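Beta-1,4-exocellulase (Thermobifida fusca, PDB 4B4H) acts as a cellobiohydrolase that cleaves beta-1,4-glucosidic bonds at cellulose chain ends, through the family 6 glycoside hydrolase catalytic domain described here. Local coordinates at residues A[9-21]-A[29-41]. Numbering follows the deposited sequence. Where two conformers were deposited one is given.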
loop_
_atom_site.group_PDB
_atom_site.type_symbol
_atom_site.label_atom_id
_atom_site.label_comp_id
_atom_site.label_asym_id
_atom_site.label_seq_id
_atom_site.Cartn_x
_atom_site.Cartn_y
_atom_site.Cartn_z
ATOM N N GLY A 9 12.434 -16.026 9.824
ATOM C CA GLY A 9 13.185 -17.218 9.413
ATOM C C GLY A 9 12.878 -17.733 8.017
ATOM O O GLY A 9 12.958 -18.937 7.756
ATOM N N ALA A 10 12.508 -16.825 7.123
ATOM C CA ALA A 10 12.172 -17.171 5.756
ATOM C C ALA A 10 13.037 -16.400 4.768
ATOM O O ALA A 10 13.378 -15.244 5.009
ATOM C CB ALA A 10 10.699 -16.883 5.499
ATOM N N LYS A 11 13.406 -17.053 3.666
ATOM C CA LYS A 11 13.897 -16.357 2.485
ATOM C C LYS A 11 12.722 -15.597 1.859
ATOM O O LYS A 11 11.565 -15.984 2.040
ATOM C CB LYS A 11 14.446 -17.350 1.452
ATOM C CG LYS A 11 15.880 -17.824 1.675
ATOM C CD LYS A 11 15.912 -19.222 2.267
ATOM C CE LYS A 11 16.921 -20.112 1.558
ATOM N NZ LYS A 11 17.295 -21.319 2.350
ATOM N N LEU A 12 13.010 -14.531 1.128
ATOM C CA LEU A 12 11.960 -13.785 0.442
ATOM C C LEU A 12 12.029 -13.980 -1.075
ATOM O O LEU A 12 13.105 -13.963 -1.669
ATOM C CB LEU A 12 11.997 -12.288 0.804
ATOM C CG LEU A 12 12.323 -11.877 2.253
ATOM C CD1 LEU A 12 12.481 -10.360 2.358
ATOM C CD2 LEU A 12 11.310 -12.400 3.271
ATOM N N TYR A 13 10.860 -14.154 -1.690
ATOM C CA TYR A 13 10.738 -14.286 -3.147
ATOM C C TYR A 13 11.400 -13.127 -3.895
ATOM O O TYR A 13 11.249 -11.978 -3.493
ATOM C CB TYR A 13 9.256 -14.315 -3.537
ATOM C CG TYR A 13 9.000 -14.539 -5.006
ATOM C CD1 TYR A 13 9.402 -15.718 -5.624
ATOM C CD2 TYR A 13 8.376 -13.560 -5.791
ATOM C CE1 TYR A 13 9.173 -15.938 -6.967
ATOM C CE2 TYR A 13 8.139 -13.771 -7.146
ATOM C CZ TYR A 13 8.559 -14.969 -7.727
ATOM O OH TYR A 13 8.345 -15.246 -9.061
ATOM N N VAL A 14 12.103 -13.433 -4.987
ATOM C CA VAL A 14 12.591 -12.394 -5.914
ATOM C C VAL A 14 11.888 -12.591 -7.259
ATOM O O VAL A 14 11.980 -13.656 -7.877
ATOM C CB VAL A 14 14.138 -12.403 -6.080
ATOM C CG1 VAL A 14 14.607 -11.284 -7.003
ATOM C CG2 VAL A 14 14.819 -12.252 -4.728
ATOM N N ASN A 15 11.178 -11.565 -7.709
ATOM C CA ASN A 15 10.402 -11.663 -8.942
ATOM C C ASN A 15 11.337 -11.491 -10.123
ATOM O O ASN A 15 11.890 -10.400 -10.313
ATOM C CB ASN A 15 9.291 -10.612 -8.960
ATOM C CG ASN A 15 8.465 -10.634 -10.239
ATOM O OD1 ASN A 15 8.795 -11.338 -11.196
ATOM N ND2 ASN A 15 7.397 -9.849 -10.266
ATOM N N PRO A 16 11.536 -12.571 -10.913
ATOM C CA PRO A 16 12.523 -12.513 -11.993
ATOM C C PRO A 16 12.169 -11.442 -13.021
ATOM O O PRO A 16 13.058 -10.785 -13.552
ATOM C CB PRO A 16 12.426 -13.897 -12.652
ATOM C CG PRO A 16 11.647 -14.752 -11.710
ATOM C CD PRO A 16 10.748 -13.816 -10.961
ATOM N N VAL A 17 10.872 -11.270 -13.276
ATOM C CA VAL A 17 10.381 -10.243 -14.192
ATOM C C VAL A 17 10.844 -8.851 -13.737
ATOM O O VAL A 17 11.541 -8.142 -14.476
ATOM C CB VAL A 17 8.834 -10.291 -14.320
ATOM C CG1 VAL A 17 8.337 -9.283 -15.349
ATOM C CG2 VAL A 17 8.369 -11.686 -14.703
ATOM N N TRP A 18 10.462 -8.461 -12.519
ATOM C CA TRP A 18 10.883 -7.171 -11.966
ATOM C C TRP A 18 12.383 -7.033 -11.910
ATOM O O TRP A 18 12.942 -6.002 -12.297
ATOM C CB TRP A 18 10.276 -6.925 -10.581
ATOM C CG TRP A 18 10.784 -5.631 -9.982
ATOM C CD1 TRP A 18 10.355 -4.338 -10.258
ATOM C CD2 TRP A 18 11.905 -5.461 -9.044
ATOM N NE1 TRP A 18 11.101 -3.409 -9.562
ATOM C CE2 TRP A 18 12.038 -4.020 -8.815
ATOM C CE3 TRP A 18 12.769 -6.327 -8.389
ATOM C CZ2 TRP A 18 12.996 -3.498 -7.971
ATOM C CZ3 TRP A 18 13.737 -5.784 -7.537
ATOM C CH2 TRP A 18 13.838 -4.405 -7.327
ATOM N N SER A 19 13.056 -8.073 -11.422
ATOM C CA SER A 19 14.504 -8.036 -11.267
ATOM C C SER A 19 15.239 -7.664 -12.562
ATOM O O SER A 19 16.240 -6.935 -12.517
ATOM C CB SER A 19 15.027 -9.373 -10.735
ATOM O OG SER A 19 16.428 -9.296 -10.523
ATOM N N ALA A 20 14.742 -8.171 -13.692
ATOM C CA ALA A 20 15.385 -7.965 -14.987
ATOM C C ALA A 20 15.292 -6.513 -15.459
ATOM O O ALA A 20 16.184 -6.027 -16.150
ATOM C CB ALA A 20 14.807 -8.911 -16.033
ATOM N N LYS A 21 14.229 -5.814 -15.065
ATOM C CA LYS A 21 14.090 -4.394 -15.407
ATOM C C LYS A 21 14.937 -3.490 -14.508
ATOM O O LYS A 21 15.423 -2.451 -14.953
ATOM C CB LYS A 21 12.624 -3.962 -15.354
ATOM C CG LYS A 21 11.712 -4.784 -16.238
ATOM C CD LYS A 21 10.263 -4.399 -16.019
ATOM C CE LYS A 21 9.447 -4.719 -17.259
ATOM N NZ LYS A 21 9.311 -6.184 -17.485
ATOM N N SER A 29 21.421 -3.049 -10.486
ATOM C CA SER A 29 21.756 -4.362 -9.926
ATOM C C SER A 29 21.801 -4.351 -8.398
ATOM O O SER A 29 21.541 -5.377 -7.762
ATOM C CB SER A 29 23.063 -4.915 -10.510
ATOM O OG SER A 29 24.179 -4.187 -10.024
ATOM N N ALA A 30 22.106 -3.182 -7.829
ATOM C CA ALA A 30 22.208 -2.983 -6.380
ATOM C C ALA A 30 20.914 -3.325 -5.643
ATOM O O ALA A 30 20.934 -3.698 -4.471
ATOM C CB ALA A 30 22.616 -1.553 -6.074
ATOM N N VAL A 31 19.797 -3.197 -6.340
ATOM C CA VAL A 31 18.501 -3.509 -5.745
ATOM C C VAL A 31 17.726 -4.573 -6.501
ATOM O O VAL A 31 16.628 -4.913 -6.105
ATOM C CB VAL A 31 17.615 -2.253 -5.571
ATOM C CG1 VAL A 31 18.197 -1.329 -4.517
ATOM C CG2 VAL A 31 17.430 -1.525 -6.895
ATOM N N ALA A 32 18.303 -5.133 -7.563
ATOM C CA ALA A 32 17.546 -6.078 -8.386
ATOM C C ALA A 32 17.263 -7.415 -7.696
ATOM O O ALA A 32 16.442 -8.185 -8.185
ATOM C CB ALA A 32 18.216 -6.293 -9.730
ATOM N N ASN A 33 17.937 -7.680 -6.572
ATOM C CA ASN A 33 17.751 -8.892 -5.775
ATOM C C ASN A 33 16.808 -8.682 -4.587
ATOM O O ASN A 33 16.767 -9.507 -3.672
ATOM C CB ASN A 33 19.103 -9.394 -5.249
ATOM C CG ASN A 33 20.076 -9.745 -6.358
ATOM O OD1 ASN A 33 21.140 -9.140 -6.479
ATOM N ND2 ASN A 33 19.719 -10.730 -7.168
ATOM N N GLU A 34 16.085 -7.566 -4.575
ATOM C CA GLU A 34 15.157 -7.297 -3.489
ATOM C C GLU A 34 13.830 -7.965 -3.803
ATOM O O GLU A 34 13.505 -8.165 -4.972
ATOM C CB GLU A 34 14.988 -5.796 -3.267
ATOM C CG GLU A 34 16.261 -5.111 -2.773
ATOM C CD GLU A 34 16.890 -5.806 -1.572
ATOM O OE1 GLU A 34 16.202 -6.043 -0.559
ATOM O OE2 GLU A 34 18.100 -6.118 -1.650
ATOM N N SER A 35 13.102 -8.340 -2.750
ATOM C CA SER A 35 11.764 -8.937 -2.862
ATOM C C SER A 35 10.671 -7.890 -3.096
ATOM O O SER A 35 10.573 -6.900 -2.360
ATOM C CB SER A 35 11.450 -9.731 -1.595
ATOM O OG SER A 35 10.193 -10.383 -1.700
ATOM N N THR A 36 9.830 -8.140 -4.107
ATOM C CA THR A 36 8.678 -7.285 -4.442
ATOM C C THR A 36 7.438 -8.167 -4.566
ATOM O O THR A 36 7.537 -9.349 -4.902
ATOM C CB THR A 36 8.889 -6.420 -5.732
ATOM O OG1 THR A 36 9.142 -7.255 -6.875
ATOM C CG2 THR A 36 10.065 -5.444 -5.563
ATOM N N ALA A 37 6.271 -7.594 -4.278
ATOM C CA ALA A 37 5.031 -8.345 -4.344
ATOM C C ALA A 37 4.600 -8.566 -5.787
ATOM O O ALA A 37 4.928 -7.772 -6.665
ATOM C CB ALA A 37 3.950 -7.618 -3.558
ATOM N N VAL A 38 3.892 -9.665 -6.033
ATOM C CA VAL A 38 3.310 -9.914 -7.345
ATOM C C VAL A 38 1.889 -9.386 -7.270
ATOM O O VAL A 38 1.149 -9.732 -6.358
ATOM C CB VAL A 38 3.341 -11.420 -7.701
ATOM C CG1 VAL A 38 2.438 -11.719 -8.899
ATOM C CG2 VAL A 38 4.780 -11.878 -7.957
ATOM N N TRP A 39 1.530 -8.519 -8.211
ATOM C CA TRP A 39 0.222 -7.853 -8.188
ATOM C C TRP A 39 -0.807 -8.524 -9.046
ATOM O O TRP A 39 -0.674 -8.570 -10.274
ATOM C CB TRP A 39 0.359 -6.404 -8.615
ATOM C CG TRP A 39 1.003 -5.546 -7.563
ATOM C CD1 TRP A 39 2.275 -5.691 -7.002
ATOM C CD2 TRP A 39 0.421 -4.385 -6.867
ATOM N NE1 TRP A 39 2.495 -4.735 -6.047
ATOM C CE2 TRP A 39 1.449 -3.914 -5.924
ATOM C CE3 TRP A 39 -0.783 -3.699 -6.951
ATOM C CZ2 TRP A 39 1.247 -2.819 -5.100
ATOM C CZ3 TRP A 39 -0.974 -2.590 -6.119
ATOM C CH2 TRP A 39 0.022 -2.157 -5.222
ATOM N N LEU A 40 -1.857 -9.040 -8.421
ATOM C CA LEU A 40 -2.968 -9.574 -9.210
ATOM C C LEU A 40 -4.065 -8.514 -9.281
ATOM O O LEU A 40 -5.025 -8.526 -8.507
ATOM C CB LEU A 40 -3.480 -10.921 -8.673
ATOM C CG LEU A 40 -2.473 -12.030 -8.303
ATOM C CD1 LEU A 40 -3.172 -13.312 -7.862
ATOM C CD2 LEU A 40 -1.473 -12.352 -9.409
ATOM N N ASP A 41 -3.868 -7.561 -10.188
ATOM C CA ASP A 41 -4.682 -6.362 -10.247
ATOM C C ASP A 41 -5.757 -6.447 -11.319
ATOM O O ASP A 41 -6.441 -5.460 -11.602
ATOM C CB ASP A 41 -3.790 -5.134 -10.447
ATOM C CG ASP A 41 -3.034 -5.156 -11.766
ATOM O OD1 ASP A 41 -2.626 -6.242 -12.247
ATOM O OD2 ASP A 41 -2.832 -4.061 -12.334
HETATM O O HOH W 1 14.895 -11.145 -1.307
HETATM O O HOH W 2 11.371 -8.901 -6.714
HETATM O O HOH W 3 7.027 -7.648 -8.384
#
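In the distorted alpha/beta barrel of glycoside hydrolase family 6, Y13 and V38 meet where two short strands share strand 75-81 as a parallel neighbour: K11 and Y13 hydrogen-bond around its start, at P74 and T76, and V38 does so further along, at Q78 and V80. Between them, 9-21 and 29-41 illustrate how side chains and water can join two segments without strand pairing. S35 OG donates to Y13 O (2.6 Å), in the carbonyl plane with a C=O...donor angle of 148°, while V38 CG2 packs obliquely against Y13 CE2 at 3.9 Å. The phenol end of Y13 reaches H62 of helix 59-70.

A second link is aromatic. T36 CG2 sits over one face of W18, 3.9 Å from the centroid of its six-membered ring and 8° off the normal, a CH-pi contact. At the ring's edge, W18 CH2 lies 3.1 Å from V31 O, and W18 NE1 is hydrogen-bonded to P355 O. W18 thus touches both 29-41 and the loop of P354 and P355, and its side chain comes within about 4 Å of that of E357, a predicted substrate-binding residue; W39, in strand 38-40, and D41, just after it, are likewise predicted to bind substrate.

T36 carries its hydroxyl between backbone N and carbonyl carbon (chi1 59°), which sets CG2 anti to the carbonyl carbon, over the indole, and places OG1 beside two waters. One bridges it to N15 N and E34 O; the other joins it to N15 ND2 and A37 O, and the latter water lies 2.6 Å from T36 OG1. Further along helix 16-24, S19 OG donates to A32 O at 2.6 Å, approaching from above the carbonyl plane rather than within it.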